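Local coordinates for putative uncharacterized protein (Toxoplasma gondii, PDB 4FBD), which is of unknown function but belongs to the DUF3228 family and pairs with a second copy of itself in the crystal assembly, at residues Asn71-Val74 against Thr75-Ala78; Pro199-Met202 against Leu203-Thr206; Glu220-Lys223 against Ala224-Tyr228. All coordinates share one frame; numbering follows the deposited sequence.

Contact 1 of 3, residues Asn71-Val74 against Thr75-Ala78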
loop_
_atom_site.group_PDB
_atom_site.type_symbol
_atom_site.label_atom_id
_atom_site.label_comp_id
_atom_site.label_asym_id
_atom_site.label_seq_id
_atom_site.Cartn_x
_atom_site.Cartn_y
_atom_site.Cartn_z
ATOM N N ASN A 71 23.217 3.059 30.459
ATOM C CA ASN A 71 22.963 3.018 31.900
ATOM C C ASN A 71 23.285 4.337 32.619
ATOM O O ASN A 71 22.558 4.761 33.518
ATOM C CB ASN A 71 23.688 1.819 32.510
ATOM C CG ASN A 71 22.960 0.523 32.212
ATOM O OD1 ASN A 71 21.762 0.411 32.479
ATOM N ND2 ASN A 71 23.658 -0.447 31.653
ATOM N N GLU A 72 24.357 4.999 32.199
ATOM C CA GLU A 72 24.717 6.299 32.759
ATOM C C GLU A 72 23.657 7.332 32.398
ATOM O O GLU A 72 23.233 8.115 33.251
ATOM C CB GLU A 72 26.050 6.773 32.209
ATOM C CG GLU A 72 26.538 8.062 32.835
ATOM C CD GLU A 72 27.924 8.470 32.328
ATOM O OE1 GLU A 72 28.839 8.642 33.165
ATOM O OE2 GLU A 72 28.102 8.581 31.096
ATOM N N LEU A 73 23.250 7.361 31.131
ATOM C CA LEU A 73 22.227 8.305 30.720
ATOM C C LEU A 73 20.921 8.086 31.480
ATOM O O LEU A 73 20.230 9.046 31.808
ATOM C CB LEU A 73 21.980 8.242 29.213
ATOM C CG LEU A 73 23.114 8.873 28.394
ATOM C CD1 LEU A 73 22.982 8.606 26.892
ATOM C CD2 LEU A 73 23.197 10.383 28.665
ATOM N N VAL A 74 20.611 6.829 31.789
ATOM C CA VAL A 74 19.379 6.481 32.490
ATOM C C VAL A 74 19.370 6.918 33.934
ATOM O O VAL A 74 18.444 7.604 34.368
ATOM C CB VAL A 74 19.104 4.969 32.404
ATOM C CG1 VAL A 74 18.015 4.566 33.378
ATOM C CG2 VAL A 74 18.726 4.601 30.969
ATOM N N THR A 75 20.395 6.534 34.686
ATOM C CA THR A 75 20.469 6.906 36.095
ATOM C C THR A 75 20.733 8.407 36.320
ATOM O O THR A 75 20.387 8.929 37.373
ATOM C CB THR A 75 21.476 6.010 36.885
ATOM O OG1 THR A 75 22.688 5.899 36.152
ATOM C CG2 THR A 75 20.922 4.593 37.079
ATOM N N ARG A 76 21.317 9.112 35.348
ATOM C CA ARG A 76 21.518 10.563 35.508
ATOM C C ARG A 76 20.219 11.359 35.369
ATOM O O ARG A 76 19.879 12.149 36.254
ATOM C CB ARG A 76 22.547 11.146 34.524
ATOM C CG ARG A 76 24.010 10.882 34.898
ATOM C CD ARG A 76 24.986 11.865 34.205
ATOM N NE ARG A 76 25.011 11.813 32.733
ATOM C CZ ARG A 76 24.314 12.605 31.907
ATOM N NH1 ARG A 76 24.447 12.466 30.590
ATOM N NH2 ARG A 76 23.492 13.540 32.372
ATOM N N ASP A 77 19.511 11.165 34.257
ATOM C CA ASP A 77 18.262 11.892 33.986
ATOM C C ASP A 77 16.988 11.170 34.505
ATOM O O ASP A 77 16.515 10.171 33.928
ATOM C CB ASP A 77 18.125 12.178 32.472
ATOM C CG ASP A 77 16.943 13.113 32.144
ATOM O OD1 ASP A 77 16.209 13.563 33.069
ATOM O OD2 ASP A 77 16.751 13.410 30.950
ATOM N N ALA A 78 16.431 11.718 35.574
ATOM C CA ALA A 78 15.218 11.201 36.199
ATOM C C ALA A 78 13.993 11.336 35.272
ATOM O O ALA A 78 12.950 10.777 35.562
ATOM C CB ALA A 78 14.968 11.942 37.511
#

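Contact 2 of 3, residues Pro199-Met202 against Leu203-Thr206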
loop_
_atom_site.group_PDB
_atom_site.type_symbol
_atom_site.label_atom_id
_atom_site.label_comp_id
_atom_site.label_asym_id
_atom_site.label_seq_id
_atom_site.Cartn_x
_atom_site.Cartn_y
_atom_site.Cartn_z
ATOM N N PRO A 199 1.497 0.995 6.463
ATOM C CA PRO A 199 0.088 0.645 6.224
ATOM C C PRO A 199 -0.080 -0.750 5.627
ATOM O O PRO A 199 -0.951 -1.478 6.037
ATOM C CB PRO A 199 -0.365 1.718 5.217
ATOM C CG PRO A 199 0.488 2.901 5.554
ATOM C CD PRO A 199 1.840 2.304 5.869
ATOM N N ILE A 200 0.772 -1.111 4.679
ATOM C CA ILE A 200 0.672 -2.403 4.031
ATOM C C ILE A 200 0.966 -3.512 5.026
ATOM O O ILE A 200 0.337 -4.562 4.990
ATOM C CB ILE A 200 1.593 -2.494 2.782
ATOM C CG1 ILE A 200 1.337 -3.786 2.008
ATOM C CG2 ILE A 200 3.074 -2.400 3.162
ATOM C CD1 ILE A 200 -0.037 -3.866 1.367
ATOM N N THR A 201 1.887 -3.273 5.941
ATOM C CA THR A 201 2.235 -4.295 6.917
ATOM C C THR A 201 0.990 -4.579 7.724
ATOM O O THR A 201 0.699 -5.728 8.016
ATOM C CB THR A 201 3.398 -3.849 7.840
ATOM O OG1 THR A 201 4.513 -3.419 7.044
ATOM C CG2 THR A 201 3.858 -4.979 8.763
ATOM N N MET A 202 0.228 -3.535 8.057
ATOM C CA MET A 202 -1.009 -3.721 8.835
ATOM C C MET A 202 -2.031 -4.559 8.073
ATOM O O MET A 202 -2.691 -5.422 8.663
ATOM C CB MET A 202 -1.640 -2.390 9.225
ATOM C CG MET A 202 -0.783 -1.544 10.176
ATOM S SD MET A 202 -1.664 -0.069 10.754
ATOM C CE MET A 202 -3.189 -0.857 11.299
ATOM N N LEU A 203 -2.153 -4.306 6.768
ATOM C CA LEU A 203 -3.070 -5.076 5.916
ATOM C C LEU A 203 -2.635 -6.541 5.814
ATOM O O LEU A 203 -3.447 -7.433 6.024
ATOM C CB LEU A 203 -3.167 -4.477 4.515
ATOM C CG LEU A 203 -3.659 -3.026 4.468
ATOM C CD1 LEU A 203 -3.650 -2.530 3.038
ATOM C CD2 LEU A 203 -5.053 -2.884 5.081
ATOM N N ARG A 204 -1.357 -6.781 5.504
ATOM C CA ARG A 204 -0.847 -8.155 5.391
ATOM C C ARG A 204 -1.039 -8.948 6.710
ATOM O O ARG A 204 -1.205 -10.167 6.682
ATOM C CB ARG A 204 0.630 -8.161 4.936
ATOM C CG ARG A 204 1.237 -9.555 4.711
ATOM C CD ARG A 204 2.685 -9.527 4.175
ATOM N NE ARG A 204 3.513 -8.585 4.924
ATOM C CZ ARG A 204 4.027 -7.455 4.442
ATOM N NH1 ARG A 204 3.898 -7.122 3.164
ATOM N NH2 ARG A 204 4.732 -6.670 5.241
ATOM N N ASN A 205 -1.021 -8.255 7.851
ATOM C CA ASN A 205 -1.222 -8.899 9.151
ATOM C C ASN A 205 -2.666 -9.363 9.397
ATOM O O ASN A 205 -2.913 -10.100 10.351
ATOM C CB ASN A 205 -0.768 -7.992 10.307
ATOM C CG ASN A 205 0.751 -7.859 10.396
ATOM O OD1 ASN A 205 1.504 -8.539 9.686
ATOM N ND2 ASN A 205 1.210 -6.979 11.284
ATOM N N THR A 206 -3.612 -8.925 8.561
ATOM C CA THR A 206 -5.001 -9.368 8.692
ATOM C C THR A 206 -5.248 -10.628 7.864
ATOM O O THR A 206 -6.336 -11.207 7.919
ATOM C CB THR A 206 -6.001 -8.303 8.240
ATOM O OG1 THR A 206 -5.966 -8.188 6.811
ATOM C CG2 THR A 206 -5.695 -6.962 8.921
#

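Contact 3 of 3, residues Glu220-Lys223 against Ala224-Tyr228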
loop_
_atom_site.group_PDB
_atom_site.type_symbol
_atom_site.label_atom_id
_atom_site.label_comp_id
_atom_site.label_asym_id
_atom_site.label_seq_id
_atom_site.Cartn_x
_atom_site.Cartn_y
_atom_site.Cartn_z
ATOM N N GLU A 220 -8.436 2.960 12.998
ATOM C CA GLU A 220 -7.831 4.192 13.510
ATOM C C GLU A 220 -6.306 4.149 13.537
ATOM O O GLU A 220 -5.669 5.151 13.271
ATOM C CB GLU A 220 -8.431 4.585 14.853
ATOM C CG GLU A 220 -9.850 5.123 14.699
ATOM C CD GLU A 220 -10.499 5.511 16.020
ATOM O OE1 GLU A 220 -10.011 5.092 17.101
ATOM O OE2 GLU A 220 -11.524 6.235 15.975
ATOM N N ALA A 221 -5.730 2.985 13.831
ATOM C CA ALA A 221 -4.278 2.837 13.829
ATOM C C ALA A 221 -3.807 2.886 12.390
ATOM O O ALA A 221 -2.764 3.469 12.101
ATOM C CB ALA A 221 -3.827 1.521 14.511
ATOM N N TYR A 222 -4.575 2.284 11.481
ATOM C CA TYR A 222 -4.235 2.341 10.064
ATOM C C TYR A 222 -4.192 3.799 9.596
ATOM O O TYR A 222 -3.229 4.202 8.943
ATOM C CB TYR A 222 -5.228 1.526 9.208
ATOM C CG TYR A 222 -4.891 1.486 7.718
ATOM C CD1 TYR A 222 -4.043 0.516 7.184
ATOM C CD2 TYR A 222 -5.433 2.406 6.851
ATOM C CE1 TYR A 222 -3.742 0.491 5.817
ATOM C CE2 TYR A 222 -5.141 2.389 5.506
ATOM C CZ TYR A 222 -4.301 1.430 4.987
ATOM O OH TYR A 222 -4.034 1.466 3.627
ATOM N N LYS A 223 -5.214 4.592 9.907
ATOM C CA LYS A 223 -5.213 6.004 9.480
ATOM C C LYS A 223 -3.970 6.707 10.020
ATOM O O LYS A 223 -3.299 7.415 9.294
ATOM C CB LYS A 223 -6.491 6.768 9.890
ATOM C CG LYS A 223 -7.750 6.270 9.223
ATOM C CD LYS A 223 -8.951 7.289 9.250
ATOM C CE LYS A 223 -9.296 7.833 10.611
ATOM N NZ LYS A 223 -10.558 8.651 10.519
ATOM N N ALA A 224 -3.671 6.480 11.295
ATOM C CA ALA A 224 -2.492 7.063 11.933
ATOM C C ALA A 224 -1.223 6.678 11.171
ATOM O O ALA A 224 -0.327 7.512 10.921
ATOM C CB ALA A 224 -2.391 6.584 13.390
ATOM N N SER A 225 -1.130 5.407 10.828
ATOM C CA SER A 225 0.024 4.926 10.090
ATOM C C SER A 225 0.104 5.630 8.737
ATOM O O SER A 225 1.153 6.185 8.374
ATOM C CB SER A 225 -0.026 3.431 9.943
ATOM O OG SER A 225 0.935 3.031 9.004
ATOM N N VAL A 226 -1.004 5.682 8.012
ATOM C CA VAL A 226 -1.023 6.403 6.732
ATOM C C VAL A 226 -0.573 7.874 6.886
ATOM O O VAL A 226 0.202 8.383 6.069
ATOM C CB VAL A 226 -2.390 6.390 6.127
ATOM C CG1 VAL A 226 -2.474 7.433 4.957
ATOM C CG2 VAL A 226 -2.738 4.953 5.674
ATOM N N ALA A 227 -1.070 8.561 7.911
ATOM C CA ALA A 227 -0.667 9.980 8.142
ATOM C C ALA A 227 0.835 10.122 8.256
ATOM O O ALA A 227 1.402 11.071 7.752
ATOM C CB ALA A 227 -1.297 10.529 9.396
ATOM N N TYR A 228 1.481 9.177 8.915
ATOM C CA TYR A 228 2.932 9.248 9.043
ATOM C C TYR A 228 3.612 8.984 7.712
ATOM O O TYR A 228 4.460 9.772 7.287
ATOM C CB TYR A 228 3.497 8.260 10.085
ATOM C CG TYR A 228 4.987 8.501 10.300
ATOM C CD1 TYR A 228 5.429 9.463 11.193
ATOM C CD2 TYR A 228 5.925 7.825 9.591
ATOM C CE1 TYR A 228 6.767 9.719 11.376
ATOM C CE2 TYR A 228 7.296 8.074 9.777
ATOM C CZ TYR A 228 7.699 9.026 10.680
ATOM O OH TYR A 228 9.032 9.322 10.873
#

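Contact 1 of 3, residues Asn71-Val74 against Thr75-Ala78
Asn71 O takes two bonds from Thr75 one helical turn later, and this double grip is the main polar feature of the contact. Thr75 N donates at 3.0 Å to Asn71 O with an almost straight N-H...O angle of 176°, while Thr75 OG1 donates to the same Asn71 O at 2.9 Å. The two donors come from opposite faces of the carbonyl plane. The hydroxyl gets there because chi1 of Thr75, 47°, sets OG1 between its own backbone N and carbonyl carbon, turned back along the helix.

The next carbonyl, Glu72 O, accepts from Arg76 N at 3.0 Å. The last bond, Asp77 N to Leu73 O at 3.3 Å, is weak though straight, in keeping with Asp77 being the first residue to leave helical backbone angles. Asp77 OD1 is hydrogen-bonded to Gly79 N, just past the segment. Among the side chains, Leu73 and Arg76 lie alongside each other, CD2 of Leu73 approaching NH1 of Arg76. Glu72 CG meets the edge of the guanidinium near its plane, but Glu72 OE2 stays 4.8 Å from Arg76 NE, too far for a salt bridge.

At the C-terminal end of helix 63-76 this last turn lies on the surface, with Asn71 OD1 bonded to Leu38 N beside strand 39-40, Leu73 resting on Phe98 just after strand 90-96, and strand 82-84 following in the chain.

Contact 2 of 3, residues Pro199-Met202 against Leu203-Thr206
Ile200 and Leu203 touch through their CD1 methyls, 4.2 Å between Ile200 CD1 and Leu203 CD1, with the two side chains crossing at about a right angle. With chi1 at -172°, Ile200 holds CG1 opposite its backbone N, and CD1 can then bend toward Leu203. Packing is closer around this pair: Leu203 CG lies 3.5 Å from Pro199 O, and both Ile200 and Leu203 pack on Ile200 of the second subunit.

The more open side is the partly exposed edge where Thr201 and Asn205 run side by side, Thr201 CG2 and Asn205 ND2 4.2 Å apart. Arg204, buried against Val130, bends at chi3 (47°) and brings NH2 back to 3.7 Å from Thr201 OG1, approaching obliquely and without a hydrogen bond; its NE has a long, weak ion pair with Glu127.

Three i to i+4 backbone bonds link the segments, the straightest from Arg204 N to Ile200 O at 2.8 Å (177°). Past them, Leu203 O accepts from both Thr206 N and Thr206 OG1, the latter at 2.7 Å in the carbonyl plane. The chemistry is therefore divided: an apolar patch joins the subunits, while the threonine hydroxyl gives Leu203 O a second donor near the C-terminal end of the helix.

Contact 3 of 3, residues Glu220-Lys223 against Ala224-Tyr228
Tyr222 and Val226, one turn apart, make the apolar part of this contact. Val226 CG2 comes obliquely to the phenol ring and is nearest to Tyr222 CE2, at 3.5 Å, with CD2 and CZ a little farther off. Chi1 of Tyr222, -177°, swings the ring beside its own carbonyl carbon and hence toward the following turn; the same Val226 methyl lies 3.4 Å from Tyr222 O and so touches both the ring and the carbonyl oxygen.

Backbone hydrogen bonds form the second group, all of the i to i+4 kind. Val226 N donates to Tyr222 O at 2.8 Å with an N-H...O angle of 173°, and Ala227 N to Lys223 O at 2.9 Å. Ser225 N reaches Ala221 O at 2.8 Å, whereas Ala224 N to Glu220 O is longer at 3.1 Å, its donor tilted 30° from the carbonyl plane.

Polar side-chain ends find their partners elsewhere. Tyr222 OH is hydrogen-bonded to Pro129 O of the second subunit and Ser225 OG to Met197 O, while Tyr228 leads away to Glu191 and His232.

Regular bonding of this kind is that of an alpha-helix, here an amphipathic one: Tyr222, Ser225 and Val226 form a buried stripe, and Glu220, Lys223, Ala224 and Ala227 an exposed one. In this chain, which belongs to the DUF3228 family, the buried stripe of helix 219-229 packs against helix 199-204 and the second subunit.

From the N terminus the three contacts come in series, each within one continuous stretch, contacts 1 and 2 at the C-terminal end of a helix and contact 3 wholly inside one, so none closes a long loop and none nests in or crosses another. Contact 1 stands apart, its centre about 37 Å from that of contact 2 and about 33 Å from that of contact 3. Contacts 2 and 3 belong to successive helices, 199-204 and 219-229, with centres about 12 Å apart. They meet directly: Leu203 CD2 lies 3.7 Å from Tyr222 CE1, and Met202 CE packs against the backbone of Tyr222. Together this helix pair faces the second subunit, whereas contact 1 meets the loops next to strands 39-40 and 90-96.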